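Local atomic coordinates of D-mannose isomerase (Marinomonas mediterranea, PDB entry 5X32), a protein that catalyses the reversible isomerization of D-mannose to D-fructose and, less efficiently, of D-lyxose to D-xylulose, while leaving D-glucose untouched. Residues S2-F6 and W341-N346; I28-F34 and A77-G81; R50-T56 and Y84-H89. All coordinates share one frame; numbering follows the deposited sequence.

Contact 1 of 3, residues S2-F6 and W341-N346; sequences SYPAF and WEFSWN
Phe6 lies against Trp341 with the two ring systems nearly parallel but slid apart, and each lends a methylene to the other's face. CB of Trp341 sits 3.4 Å from the centroid of the Phe6 ring, while Phe6 CB is placed over the five-membered ring of the indole. The far rim of the phenyl group turns to Trp345 in an offset edge-to-face contact, planes at 69°, so one ring serves two tryptophans a helical turn apart. Phe6 and Trp341 make up the buried, close-packed part, with Trp345 at its partly exposed margin. Phe11 of helix 9-23 adds a further aromatic ring. Toward solvent the contact is less enclosed: Pro4 CG rests over the six-membered ring of Trp345. In the polar fringe, Glu342 CG stands anti to its carbonyl carbon (chi1 -78°), which places it over the centre of the Tyr3 ring, and the carboxylate stacks almost parallel to that ring. On the solvent side, Asn346 ND2 donates to Tyr3 OH at 2.9 Å, the acceptor lying in the amide plane. Phe6, Trp341 and Trp345 form an aromatic cluster that fastens the N-terminal segment to helix 331-347 of a six-hairpin clan fold.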
ATOM      1  N   SER A   2      18.890 -17.535 -16.380  1.00 66.26           N
ATOM      2  CA  SER A   2      18.813 -16.454 -17.344  1.00 63.95           C
ATOM      3  C   SER A   2      18.070 -15.279 -16.708  1.00 61.65           C
ATOM      4  O   SER A   2      17.833 -14.240 -17.323  1.00 60.62           O
ATOM      5  CB  SER A   2      18.151 -16.927 -18.628  1.00 60.55           C
ATOM      6  OG  SER A   2      16.773 -16.637 -18.599  1.00 64.02           O
ATOM      7  N   TYR A   3      17.681 -15.488 -15.461  1.00 58.96           N
ATOM      8  CA  TYR A   3      16.958 -14.514 -14.676  1.00 53.63           C
ATOM      9  C   TYR A   3      17.838 -14.191 -13.492  1.00 55.38           C
ATOM     10  O   TYR A   3      18.776 -14.930 -13.202  1.00 58.87           O
ATOM     11  CB  TYR A   3      15.606 -15.048 -14.197  1.00 58.16           C
ATOM     12  CG  TYR A   3      14.489 -15.038 -15.212  1.00 55.89           C
ATOM     13  CD1 TYR A   3      13.881 -13.846 -15.595  1.00 55.72           C
ATOM     14  CD2 TYR A   3      14.016 -16.224 -15.758  1.00 60.26           C
ATOM     15  CE1 TYR A   3      12.848 -13.831 -16.515  1.00 56.62           C
ATOM     16  CE2 TYR A   3      12.985 -16.226 -16.672  1.00 57.39           C
ATOM     17  CZ  TYR A   3      12.401 -15.032 -17.046  1.00 63.95           C
ATOM     18  OH  TYR A   3      11.372 -15.043 -17.960  1.00 67.18           O
ATOM     19  N   PRO A   4      17.568 -13.064 -12.820  1.00 56.94           N
ATOM     20  CA  PRO A   4      18.220 -12.823 -11.530  1.00 53.78           C
ATOM     21  C   PRO A   4      17.677 -13.763 -10.453  1.00 57.71           C
ATOM     22  O   PRO A   4      16.597 -14.341 -10.621  1.00 58.10           O
ATOM     23  CB  PRO A   4      17.841 -11.379 -11.199  1.00 56.97           C
ATOM     24  CG  PRO A   4      17.219 -10.813 -12.429  1.00 54.30           C
ATOM     25  CD  PRO A   4      16.745 -11.927 -13.265  1.00 54.06           C
ATOM     26  N   ALA A   5      18.415 -13.912  -9.359  1.00 55.95           N
ATOM     27  CA  ALA A   5      17.937 -14.703  -8.243  1.00 49.34           C
ATOM     28  C   ALA A   5      16.959 -13.842  -7.456  1.00 58.27           C
ATOM     29  O   ALA A   5      17.371 -13.047  -6.603  1.00 53.25           O
ATOM     30  CB  ALA A   5      19.089 -15.156  -7.371  1.00 48.09           C
ATOM     31  N   PHE A   6      15.663 -14.026  -7.717  1.00 55.74           N
ATOM     32  CA  PHE A   6      14.659 -13.120  -7.180  1.00 51.16           C
ATOM     33  C   PHE A   6      14.498 -13.297  -5.696  1.00 55.04           C
ATOM     34  O   PHE A   6      13.968 -12.413  -5.021  1.00 55.91           O
ATOM     35  CB  PHE A   6      13.317 -13.311  -7.865  1.00 50.98           C
ATOM     36  CG  PHE A   6      13.333 -12.976  -9.314  1.00 53.77           C
ATOM     37  CD1 PHE A   6      13.522 -11.654  -9.725  1.00 55.60           C
ATOM     38  CD2 PHE A   6      13.150 -13.960 -10.271  1.00 47.84           C
ATOM     39  CE1 PHE A   6      13.535 -11.325 -11.068  1.00 55.49           C
ATOM     40  CE2 PHE A   6      13.161 -13.641 -11.615  1.00 57.79           C
ATOM     41  CZ  PHE A   6      13.357 -12.317 -12.021  1.00 53.26           C
ATOM     42  N   TRP A 341       7.708 -12.525 -10.235  1.00 54.12           N
ATOM     43  CA  TRP A 341       8.927 -11.790 -10.528  1.00 53.19           C
ATOM     44  C   TRP A 341       9.318 -11.875 -12.014  1.00 55.52           C
ATOM     45  O   TRP A 341       9.784 -10.894 -12.584  1.00 53.95           O
ATOM     46  CB  TRP A 341      10.080 -12.281  -9.655  1.00 54.78           C
ATOM     47  CG  TRP A 341      10.234 -11.490  -8.396  1.00 52.86           C
ATOM     48  CD1 TRP A 341       9.948 -11.911  -7.128  1.00 54.04           C
ATOM     49  CD2 TRP A 341      10.694 -10.125  -8.274  1.00 57.59           C
ATOM     50  NE1 TRP A 341      10.202 -10.899  -6.224  1.00 58.59           N
ATOM     51  CE2 TRP A 341      10.664  -9.796  -6.899  1.00 57.20           C
ATOM     52  CE3 TRP A 341      11.141  -9.156  -9.191  1.00 56.72           C
ATOM     53  CZ2 TRP A 341      11.058  -8.540  -6.417  1.00 54.09           C
ATOM     54  CZ3 TRP A 341      11.530  -7.894  -8.700  1.00 55.67           C
ATOM     55  CH2 TRP A 341      11.483  -7.606  -7.332  1.00 55.30           C
ATOM     56  N   GLU A 342       9.156 -13.036 -12.643  1.00 56.48           N
ATOM     57  CA  GLU A 342       9.516 -13.163 -14.057  1.00 56.99           C
ATOM     58  C   GLU A 342       8.671 -12.220 -14.893  1.00 52.22           C
ATOM     59  O   GLU A 342       9.209 -11.418 -15.662  1.00 50.28           O
ATOM     60  CB  GLU A 342       9.376 -14.604 -14.538  1.00 53.74           C
ATOM     61  CG  GLU A 342      10.552 -15.462 -14.097  1.00 61.93           C
ATOM     62  CD  GLU A 342      10.305 -16.964 -14.231  1.00 72.42           C
ATOM     63  OE1 GLU A 342       9.301 -17.374 -14.865  1.00 72.74           O
ATOM     64  OE2 GLU A 342      11.119 -17.736 -13.674  1.00 73.02           O
ATOM     65  N   PHE A 343       7.358 -12.271 -14.702  1.00 47.53           N
ATOM     66  CA  PHE A 343       6.489 -11.359 -15.432  1.00 49.58           C
ATOM     67  C   PHE A 343       6.908  -9.905 -15.192  1.00 52.72           C
ATOM     68  O   PHE A 343       6.981  -9.106 -16.135  1.00 55.41           O
ATOM     69  CB  PHE A 343       5.027 -11.535 -15.016  1.00 45.30           C
ATOM     70  CG  PHE A 343       4.124 -10.454 -15.547  1.00 48.45           C
ATOM     71  CD1 PHE A 343       3.652 -10.498 -16.844  1.00 51.46           C
ATOM     72  CD2 PHE A 343       3.797  -9.357 -14.764  1.00 47.66           C
ATOM     73  CE1 PHE A 343       2.831  -9.498 -17.340  1.00 53.16           C
ATOM     74  CE2 PHE A 343       2.979  -8.363 -15.253  1.00 50.52           C
ATOM     75  CZ  PHE A 343       2.497  -8.436 -16.550  1.00 52.12           C
ATOM     76  N   SER A 344       7.189  -9.577 -13.930  1.00 46.74           N
ATOM     77  CA  SER A 344       7.569  -8.218 -13.553  1.00 51.97           C
ATOM     78  C   SER A 344       8.868  -7.720 -14.211  1.00 53.53           C
ATOM     79  O   SER A 344       8.951  -6.587 -14.709  1.00 50.09           O
ATOM     80  CB  SER A 344       7.697  -8.132 -12.032  1.00 46.07           C
ATOM     81  OG  SER A 344       6.439  -8.328 -11.418  1.00 43.88           O
ATOM     82  N   TRP A 345       9.877  -8.577 -14.189  1.00 50.38           N
ATOM     83  CA  TRP A 345      11.172  -8.283 -14.754  1.00 55.12           C
ATOM     84  C   TRP A 345      11.058  -8.060 -16.255  1.00 60.45           C
ATOM     85  O   TRP A 345      11.702  -7.152 -16.822  1.00 56.35           O
ATOM     86  CB  TRP A 345      12.133  -9.421 -14.462  1.00 58.44           C
ATOM     87  CG  TRP A 345      13.559  -9.089 -14.697  1.00 59.79           C
ATOM     88  CD1 TRP A 345      14.354  -9.564 -15.701  1.00 58.37           C
ATOM     89  CD2 TRP A 345      14.390  -8.259 -13.882  1.00 54.22           C
ATOM     90  NE1 TRP A 345      15.623  -9.060 -15.571  1.00 61.99           N
ATOM     91  CE2 TRP A 345      15.673  -8.252 -14.464  1.00 59.81           C
ATOM     92  CE3 TRP A 345      14.172  -7.503 -12.727  1.00 57.43           C
ATOM     93  CZ2 TRP A 345      16.735  -7.520 -13.932  1.00 56.42           C
ATOM     94  CZ3 TRP A 345      15.229  -6.782 -12.195  1.00 55.24           C
ATOM     95  CH2 TRP A 345      16.495  -6.801 -12.794  1.00 55.30           C
ATOM     96  N   ASN A 346      10.227  -8.889 -16.892  1.00 50.17           N
ATOM     97  CA  ASN A 346      10.052  -8.826 -18.343  1.00 52.31           C
ATOM     98  C   ASN A 346       9.079  -7.737 -18.832  1.00 52.37           C
ATOM     99  O   ASN A 346       9.045  -7.449 -20.021  1.00 53.71           O
ATOM    100  CB  ASN A 346       9.581 -10.196 -18.885  1.00 52.42           C
ATOM    101  CG  ASN A 346      10.628 -11.275 -18.714  1.00 48.91           C
ATOM    102  OD1 ASN A 346      11.816 -10.996 -18.731  1.00 60.15           O
ATOM    103  ND2 ASN A 346      10.195 -12.507 -18.550  1.00 48.45           N
TER

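Contact 2 of 3, residues I28-F34 and A77-G81; sequences IDPEGGF and AAVHG
His80 reaches from helix 72-89 into the curve of the 28-34 loop, and more of its surface is buried here than that of any other residue in the contact. With CG anti to the backbone N (chi1 177°), the imidazole points out from the helix and meets mainly backbone atoms. Its CE1 lies 3.1 Å from Asp29 O at the ring edge, and NE2 is 3.0 Å from Gly33 N. CG2 of Ile28 also approaches the ring edge, while its CD1 touches the methyl group of Ala77 at 3.9 Å. Phe34, second in buried area, works from the other end of the loop. Its CZ comes edge-on to Ala77 O, and CE1 lies 3.3 Å from Gly81 CA. Phe58 and Phe62 of helix 52-69 also meet the Phe34 ring. The loop itself is shaped by a type I turn from Asp29 to Gly32 and by an Asx turn in which Asp29 OD1 accepts from Glu31 N; OD2 has its partner in Arg50. The chemistry is thus divided: a polar imidazole is set among main-chain atoms of the loop, beside an apolar patch of Ile28, Ala77 and Phe34, where a beta carbon on Gly81 would clash with the Phe34 ring.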
ATOM      1  N   ILE A  28      12.683  15.768  -5.069  1.00 54.46           N
ATOM      2  CA  ILE A  28      12.839  16.771  -4.020  1.00 58.85           C
ATOM      3  C   ILE A  28      12.467  18.152  -4.541  1.00 52.75           C
ATOM      4  O   ILE A  28      13.045  18.629  -5.518  1.00 47.24           O
ATOM      5  CB  ILE A  28      14.273  16.819  -3.494  1.00 59.91           C
ATOM      6  CG1 ILE A  28      14.662  15.445  -2.961  1.00 52.34           C
ATOM      7  CG2 ILE A  28      14.418  17.918  -2.441  1.00 49.48           C
ATOM      8  CD1 ILE A  28      13.818  15.012  -1.795  1.00 52.75           C
ATOM      9  N   ASP A  29      11.459  18.759  -3.930  1.00 48.63           N
ATOM     10  CA  ASP A  29      11.117  20.122  -4.301  1.00 61.72           C
ATOM     11  C   ASP A  29      11.817  21.063  -3.320  1.00 56.49           C
ATOM     12  O   ASP A  29      11.478  21.094  -2.139  1.00 58.89           O
ATOM     13  CB  ASP A  29       9.600  20.358  -4.308  1.00 58.89           C
ATOM     14  CG  ASP A  29       9.240  21.798  -4.684  1.00 63.22           C
ATOM     15  OD1 ASP A  29      10.161  22.541  -5.095  1.00 66.79           O
ATOM     16  OD2 ASP A  29       8.057  22.198  -4.564  1.00 57.61           O
ATOM     17  N   PRO A  30      12.795  21.829  -3.814  1.00 55.27           N
ATOM     18  CA  PRO A  30      13.610  22.693  -2.947  1.00 58.80           C
ATOM     19  C   PRO A  30      12.717  23.639  -2.168  1.00 55.82           C
ATOM     20  O   PRO A  30      13.028  23.956  -1.028  1.00 51.75           O
ATOM     21  CB  PRO A  30      14.492  23.440  -3.950  1.00 56.16           C
ATOM     22  CG  PRO A  30      14.623  22.456  -5.090  1.00 59.25           C
ATOM     23  CD  PRO A  30      13.211  21.946  -5.224  1.00 60.26           C
ATOM     24  N   GLU A  31      11.577  23.988  -2.769  1.00 62.90           N
ATOM     25  CA  GLU A  31      10.511  24.764  -2.127  1.00 61.34           C
ATOM     26  C   GLU A  31       9.772  24.071  -1.007  1.00 57.98           C
ATOM     27  O   GLU A  31       9.099  24.727  -0.237  1.00 58.91           O
ATOM     28  CB  GLU A  31       9.455  25.179  -3.153  1.00 61.70           C
ATOM     29  CG  GLU A  31       9.958  26.065  -4.243  1.00 69.21           C
ATOM     30  CD  GLU A  31      10.246  27.450  -3.717  1.00 84.30           C
ATOM     31  OE1 GLU A  31       9.338  28.312  -3.799  1.00 92.65           O
ATOM     32  OE2 GLU A  31      11.370  27.668  -3.202  1.00 79.46           O
ATOM     33  N   GLY A  32       9.844  22.745  -0.947  1.00 64.63           N
ATOM     34  CA  GLY A  32       9.088  22.001   0.048  1.00 61.11           C
ATOM     35  C   GLY A  32       8.371  20.773  -0.505  1.00 67.30           C
ATOM     36  O   GLY A  32       7.778  20.810  -1.592  1.00 60.97           O
ATOM     37  N   GLY A  33       8.446  19.674   0.243  1.00 67.47           N
ATOM     38  CA  GLY A  33       7.779  18.441  -0.134  1.00 61.36           C
ATOM     39  C   GLY A  33       8.412  17.741  -1.312  1.00 58.28           C
ATOM     40  O   GLY A  33       9.602  17.920  -1.591  1.00 63.11           O
ATOM     41  N   PHE A  34       7.597  16.986  -2.036  1.00 46.94           N
ATOM     42  CA  PHE A  34       8.079  16.232  -3.177  1.00 48.66           C
ATOM     43  C   PHE A  34       7.259  16.524  -4.419  1.00 48.95           C
ATOM     44  O   PHE A  34       6.056  16.786  -4.346  1.00 54.96           O
ATOM     45  CB  PHE A  34       8.038  14.715  -2.888  1.00 47.80           C
ATOM     46  CG  PHE A  34       8.762  14.318  -1.630  1.00 46.08           C
ATOM     47  CD1 PHE A  34       8.066  14.105  -0.458  1.00 52.20           C
ATOM     48  CD2 PHE A  34      10.137  14.201  -1.606  1.00 47.70           C
ATOM     49  CE1 PHE A  34       8.726  13.754   0.711  1.00 48.85           C
ATOM     50  CE2 PHE A  34      10.801  13.855  -0.446  1.00 44.71           C
ATOM     51  CZ  PHE A  34      10.095  13.634   0.713  1.00 46.96           C
ATOM     52  N   ALA A  77      15.785  13.542   3.342  1.00 63.69           N
ATOM     53  CA  ALA A  77      14.628  13.625   2.456  1.00 53.57           C
ATOM     54  C   ALA A  77      13.352  13.217   3.192  1.00 57.12           C
ATOM     55  O   ALA A  77      12.279  13.793   2.953  1.00 59.40           O
ATOM     56  CB  ALA A  77      14.837  12.771   1.220  1.00 53.51           C
ATOM     57  N   ALA A  78      13.461  12.238   4.088  1.00 52.62           N
ATOM     58  CA  ALA A  78      12.293  11.808   4.863  1.00 58.43           C
ATOM     59  C   ALA A  78      11.824  12.930   5.777  1.00 60.22           C
ATOM     60  O   ALA A  78      10.622  13.174   5.913  1.00 62.44           O
ATOM     61  CB  ALA A  78      12.600  10.548   5.680  1.00 55.46           C
ATOM     62  N   VAL A  79      12.781  13.603   6.415  1.00 62.07           N
ATOM     63  CA  VAL A  79      12.464  14.732   7.291  1.00 61.46           C
ATOM     64  C   VAL A  79      11.900  15.923   6.507  1.00 59.80           C
ATOM     65  O   VAL A  79      10.935  16.565   6.936  1.00 63.61           O
ATOM     66  CB  VAL A  79      13.701  15.156   8.102  1.00 61.90           C
ATOM     67  CG1 VAL A  79      13.605  16.616   8.526  1.00 54.49           C
ATOM     68  CG2 VAL A  79      13.858  14.234   9.309  1.00 57.19           C
ATOM     69  N   HIS A  80      12.503  16.221   5.368  1.00 50.34           N
ATOM     70  CA  HIS A  80      11.948  17.221   4.474  1.00 58.65           C
ATOM     71  C   HIS A  80      10.466  16.899   4.200  1.00 62.33           C
ATOM     72  O   HIS A  80       9.579  17.772   4.294  1.00 65.51           O
ATOM     73  CB  HIS A  80      12.775  17.265   3.191  1.00 57.27           C
ATOM     74  CG  HIS A  80      12.259  18.221   2.165  1.00 64.72           C
ATOM     75  ND1 HIS A  80      12.481  18.049   0.814  1.00 62.82           N
ATOM     76  CD2 HIS A  80      11.522  19.350   2.283  1.00 65.28           C
ATOM     77  CE1 HIS A  80      11.907  19.030   0.144  1.00 58.29           C
ATOM     78  NE2 HIS A  80      11.321  19.835   1.012  1.00 70.56           N
ATOM     79  N   GLY A  81      10.198  15.619   3.946  1.00 62.09           N
ATOM     80  CA  GLY A  81       8.846  15.162   3.703  1.00 57.52           C
ATOM     81  C   GLY A  81       7.925  15.373   4.879  1.00 58.98           C
ATOM     82  O   GLY A  81       6.813  15.869   4.710  1.00 57.80           O
TER

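Contact 3 of 3, residues R50-T56 and Y84-H89; sequences RHLVSST and YLRQRH
Leu52 lays its CD1 methyl over one face of the His89 imidazole, 4.0 Å from the ring centroid and offset toward the rim. The same methyl meets CD1 of Leu85 at 3.7 Å, so a single branch fills the angle between two residues one turn apart on the facing helix. With the leucine CG anti to the backbone N (chi1 -178°), the second torsion directs CD1 at that helix. Thr56 CG2 touches Leu85 CD1 from further along. Polar atoms meet beside this apolar patch: His89 NE2 donates a weak, bent hydrogen bond of 2.9 Å to Ser55 OG, with an angle of 123° at the hydrogen. The other ring nitrogen, ND1, is hydrogen-bonded to Val97 O, so both nitrogens have partners, that at NE2 weakly. A phenylalanine in place of His89 would probably leave Val97 O without its side-chain partner and Ser55 OG without the weak bond from NE2, freeing the ring to turn. Tyr84 brings its ring edge to Ser55 OG, and its OH lies 3.3 Å from Arg50 CD. His51 caps the helix that follows, ND1 accepting in its ring plane from Val53 N at 2.9 Å. Helices 52-69 and 72-89 run roughly antiparallel here, their segment axes 10.7 Å apart at 153°; strand 99-101 lies against Tyr84 and His89, and helix 112-127 against Thr56 and Leu85.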
ATOM      1  N   ARG A  50      -0.192  18.243  -5.772  1.00 48.80           N
ATOM      2  CA  ARG A  50       0.262  17.293  -4.785  1.00 54.44           C
ATOM      3  C   ARG A  50      -0.862  16.648  -4.017  1.00 53.94           C
ATOM      4  O   ARG A  50      -1.898  17.261  -3.716  1.00 51.84           O
ATOM      5  CB  ARG A  50       1.268  17.936  -3.842  1.00 55.29           C
ATOM      6  CG  ARG A  50       2.588  18.074  -4.554  1.00 57.32           C
ATOM      7  CD  ARG A  50       3.477  19.111  -3.992  1.00 64.31           C
ATOM      8  NE  ARG A  50       4.310  19.668  -5.053  1.00 60.14           N
ATOM      9  CZ  ARG A  50       5.563  20.052  -4.874  1.00 55.26           C
ATOM     10  NH1 ARG A  50       6.132  19.909  -3.684  1.00 57.23           N
ATOM     11  NH2 ARG A  50       6.247  20.551  -5.890  1.00 55.30           N
ATOM     12  N   HIS A  51      -0.622  15.380  -3.717  1.00 50.33           N
ATOM     13  CA  HIS A  51      -1.620  14.528  -3.101  1.00 53.99           C
ATOM     14  C   HIS A  51      -1.075  13.958  -1.811  1.00 52.71           C
ATOM     15  O   HIS A  51       0.088  13.546  -1.739  1.00 52.24           O
ATOM     16  CB  HIS A  51      -2.013  13.396  -4.049  1.00 52.40           C
ATOM     17  CG  HIS A  51      -3.256  12.675  -3.649  1.00 53.22           C
ATOM     18  ND1 HIS A  51      -3.338  11.909  -2.506  1.00 54.70           N
ATOM     19  CD2 HIS A  51      -4.467  12.589  -4.249  1.00 55.37           C
ATOM     20  CE1 HIS A  51      -4.555  11.407  -2.402  1.00 49.86           C
ATOM     21  NE2 HIS A  51      -5.258  11.799  -3.449  1.00 53.08           N
ATOM     22  N   LEU A  52      -1.938  13.900  -0.807  1.00 52.69           N
ATOM     23  CA  LEU A  52      -1.542  13.424   0.501  1.00 55.06           C
ATOM     24  C   LEU A  52      -0.911  12.026   0.415  1.00 48.75           C
ATOM     25  O   LEU A  52       0.091  11.760   1.090  1.00 43.25           O
ATOM     26  CB  LEU A  52      -2.757  13.391   1.424  1.00 56.00           C
ATOM     27  CG  LEU A  52      -2.514  12.959   2.862  1.00 51.20           C
ATOM     28  CD1 LEU A  52      -1.567  13.970   3.553  1.00 49.96           C
ATOM     29  CD2 LEU A  52      -3.834  12.815   3.561  1.00 41.74           C
ATOM     30  N   VAL A  53      -1.455  11.164  -0.450  1.00 44.15           N
ATOM     31  CA  VAL A  53      -0.968   9.783  -0.553  1.00 43.24           C
ATOM     32  C   VAL A  53       0.484   9.735  -1.063  1.00 48.96           C
ATOM     33  O   VAL A  53       1.290   8.967  -0.544  1.00 46.60           O
ATOM     34  CB  VAL A  53      -1.910   8.907  -1.448  1.00 54.07           C
ATOM     35  CG1 VAL A  53      -1.351   7.493  -1.668  1.00 49.61           C
ATOM     36  CG2 VAL A  53      -3.283   8.813  -0.820  1.00 48.47           C
ATOM     37  N   SER A  54       0.862  10.587  -2.016  1.00 52.15           N
ATOM     38  CA  SER A  54       2.275  10.597  -2.410  1.00 51.30           C
ATOM     39  C   SER A  54       3.143  11.328  -1.382  1.00 49.28           C
ATOM     40  O   SER A  54       4.305  10.953  -1.162  1.00 45.92           O
ATOM     41  CB  SER A  54       2.481  11.236  -3.789  1.00 51.75           C
ATOM     42  OG  SER A  54       1.982  10.423  -4.840  1.00 62.04           O
ATOM     43  N   SER A  55       2.568  12.327  -0.717  1.00 46.51           N
ATOM     44  CA  SER A  55       3.313  13.063   0.305  1.00 45.93           C
ATOM     45  C   SER A  55       3.717  12.140   1.439  1.00 49.61           C
ATOM     46  O   SER A  55       4.843  12.218   1.920  1.00 54.27           O
ATOM     47  CB  SER A  55       2.501  14.249   0.856  1.00 46.23           C
ATOM     48  OG  SER A  55       2.507  15.346  -0.042  1.00 46.84           O
ATOM     49  N   THR A  56       2.815  11.247   1.850  1.00 49.35           N
ATOM     50  CA  THR A  56       3.134  10.288   2.897  1.00 47.72           C
ATOM     51  C   THR A  56       3.965   9.126   2.357  1.00 47.59           C
ATOM     52  O   THR A  56       4.935   8.688   2.988  1.00 51.10           O
ATOM     53  CB  THR A  56       1.844   9.744   3.595  1.00 49.33           C
ATOM     54  OG1 THR A  56       0.987   9.138   2.628  1.00 54.85           O
ATOM     55  CG2 THR A  56       1.058  10.856   4.275  1.00 52.55           C
ATOM     56  N   TYR A  84       6.926  18.987   5.121  1.00 60.19           N
ATOM     57  CA  TYR A  84       5.858  19.334   4.180  1.00 58.94           C
ATOM     58  C   TYR A  84       4.513  18.783   4.643  1.00 59.63           C
ATOM     59  O   TYR A  84       3.459  19.396   4.439  1.00 57.45           O
ATOM     60  CB  TYR A  84       6.148  18.781   2.808  1.00 58.10           C
ATOM     61  CG  TYR A  84       5.223  19.289   1.738  1.00 57.43           C
ATOM     62  CD1 TYR A  84       5.373  20.558   1.211  1.00 52.85           C
ATOM     63  CD2 TYR A  84       4.161  18.506   1.287  1.00 56.94           C
ATOM     64  CE1 TYR A  84       4.525  21.020   0.222  1.00 58.08           C
ATOM     65  CE2 TYR A  84       3.305  18.960   0.308  1.00 55.02           C
ATOM     66  CZ  TYR A  84       3.490  20.215  -0.225  1.00 59.93           C
ATOM     67  OH  TYR A  84       2.628  20.664  -1.200  1.00 57.32           O
ATOM     68  N   LEU A  85       4.551  17.602   5.241  1.00 56.43           N
ATOM     69  CA  LEU A  85       3.326  16.967   5.677  1.00 58.86           C
ATOM     70  C   LEU A  85       2.664  17.853   6.710  1.00 60.15           C
ATOM     71  O   LEU A  85       1.483  18.184   6.597  1.00 57.40           O
ATOM     72  CB  LEU A  85       3.606  15.568   6.243  1.00 52.55           C
ATOM     73  CG  LEU A  85       2.389  14.813   6.781  1.00 56.14           C
ATOM     74  CD1 LEU A  85       1.313  14.651   5.714  1.00 54.92           C
ATOM     75  CD2 LEU A  85       2.807  13.449   7.312  1.00 56.61           C
ATOM     76  N   ARG A  86       3.455  18.296   7.682  1.00 65.71           N
ATOM     77  CA  ARG A  86       2.888  18.968   8.845  1.00 65.02           C
ATOM     78  C   ARG A  86       2.591  20.452   8.640  1.00 58.62           C
ATOM     79  O   ARG A  86       1.680  20.998   9.257  1.00 66.21           O
ATOM     80  CB  ARG A  86       3.827  18.803  10.028  1.00 61.51           C
ATOM     81  CG  ARG A  86       4.219  17.376  10.285  1.00 61.60           C
ATOM     82  CD  ARG A  86       4.509  17.196  11.733  1.00 64.05           C
ATOM     83  NE  ARG A  86       3.275  17.329  12.483  1.00 71.59           N
ATOM     84  CZ  ARG A  86       3.191  17.902  13.670  1.00 75.20           C
ATOM     85  NH1 ARG A  86       4.282  18.415  14.233  1.00 75.58           N
ATOM     86  NH2 ARG A  86       2.014  17.977  14.277  1.00 77.26           N
ATOM     87  N   GLN A  87       3.329  21.107   7.761  1.00 58.85           N
ATOM     88  CA  GLN A  87       3.146  22.550   7.602  1.00 65.85           C
ATOM     89  C   GLN A  87       2.222  22.925   6.457  1.00 66.58           C
ATOM     90  O   GLN A  87       1.607  23.997   6.473  1.00 66.94           O
ATOM     91  CB  GLN A  87       4.504  23.223   7.434  1.00 59.99           C
ATOM     92  CG  GLN A  87       5.462  22.792   8.528  1.00 65.46           C
ATOM     93  CD  GLN A  87       6.862  23.322   8.347  1.00 74.02           C
ATOM     94  OE1 GLN A  87       7.169  23.996   7.357  1.00 71.74           O
ATOM     95  NE2 GLN A  87       7.736  23.000   9.298  1.00 74.97           N
ATOM     96  N   ARG A  88       2.122  22.045   5.466  1.00 61.64           N
ATOM     97  CA  ARG A  88       1.315  22.338   4.294  1.00 53.44           C
ATOM     98  C   ARG A  88       0.048  21.498   4.285  1.00 58.63           C
ATOM     99  O   ARG A  88      -1.034  22.019   3.987  1.00 54.52           O
ATOM    100  CB  ARG A  88       2.122  22.112   3.016  1.00 50.67           C
ATOM    101  CG  ARG A  88       1.361  22.438   1.765  1.00 50.35           C
ATOM    102  CD  ARG A  88       0.703  23.774   1.876  1.00 50.42           C
ATOM    103  NE  ARG A  88      -0.001  24.162   0.663  1.00 51.81           N
ATOM    104  CZ  ARG A  88      -1.315  24.036   0.534  1.00 54.84           C
ATOM    105  NH1 ARG A  88      -2.019  23.541   1.546  1.00 55.30           N
ATOM    106  NH2 ARG A  88      -1.923  24.410  -0.586  1.00 55.30           N
ATOM    107  N   HIS A  89       0.184  20.203   4.586  1.00 58.33           N
ATOM    108  CA  HIS A  89      -0.960  19.298   4.510  1.00 56.14           C
ATOM    109  C   HIS A  89      -1.810  19.361   5.761  1.00 62.19           C
ATOM    110  O   HIS A  89      -3.047  19.312   5.680  1.00 61.45           O
ATOM    111  CB  HIS A  89      -0.522  17.841   4.253  1.00 49.69           C
ATOM    112  CG  HIS A  89      -0.336  17.526   2.806  1.00 45.68           C
ATOM    113  ND1 HIS A  89      -1.393  17.325   1.948  1.00 50.45           N
ATOM    114  CD2 HIS A  89       0.785  17.376   2.063  1.00 48.66           C
ATOM    115  CE1 HIS A  89      -0.932  17.079   0.733  1.00 53.56           C
ATOM    116  NE2 HIS A  89       0.387  17.107   0.776  1.00 47.04           N
TER

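Contacts 2 and 3 form one continuous region, whereas contact 1 stands apart. The centres of contacts 2 and 3 are about 10 Å apart, both draw on helix 72-89, and Arg50 of contact 3 joins them through its 2.8 Å salt bridge from NH2 to Asp29 OD2 of contact 2. Gly33 CA also packs on Tyr84 CG. Contact 1 is centred about 33 Å from contact 2 and 34 Å from contact 3, and its sequence span encloses both. Contacts 1 and 3 nevertheless approach the probable catalytic centre: the side chains of Trp341 and Thr56 each lie about 11 Å from that of His380, a proton donor/acceptor by similarity. Contact 2 is remote from it.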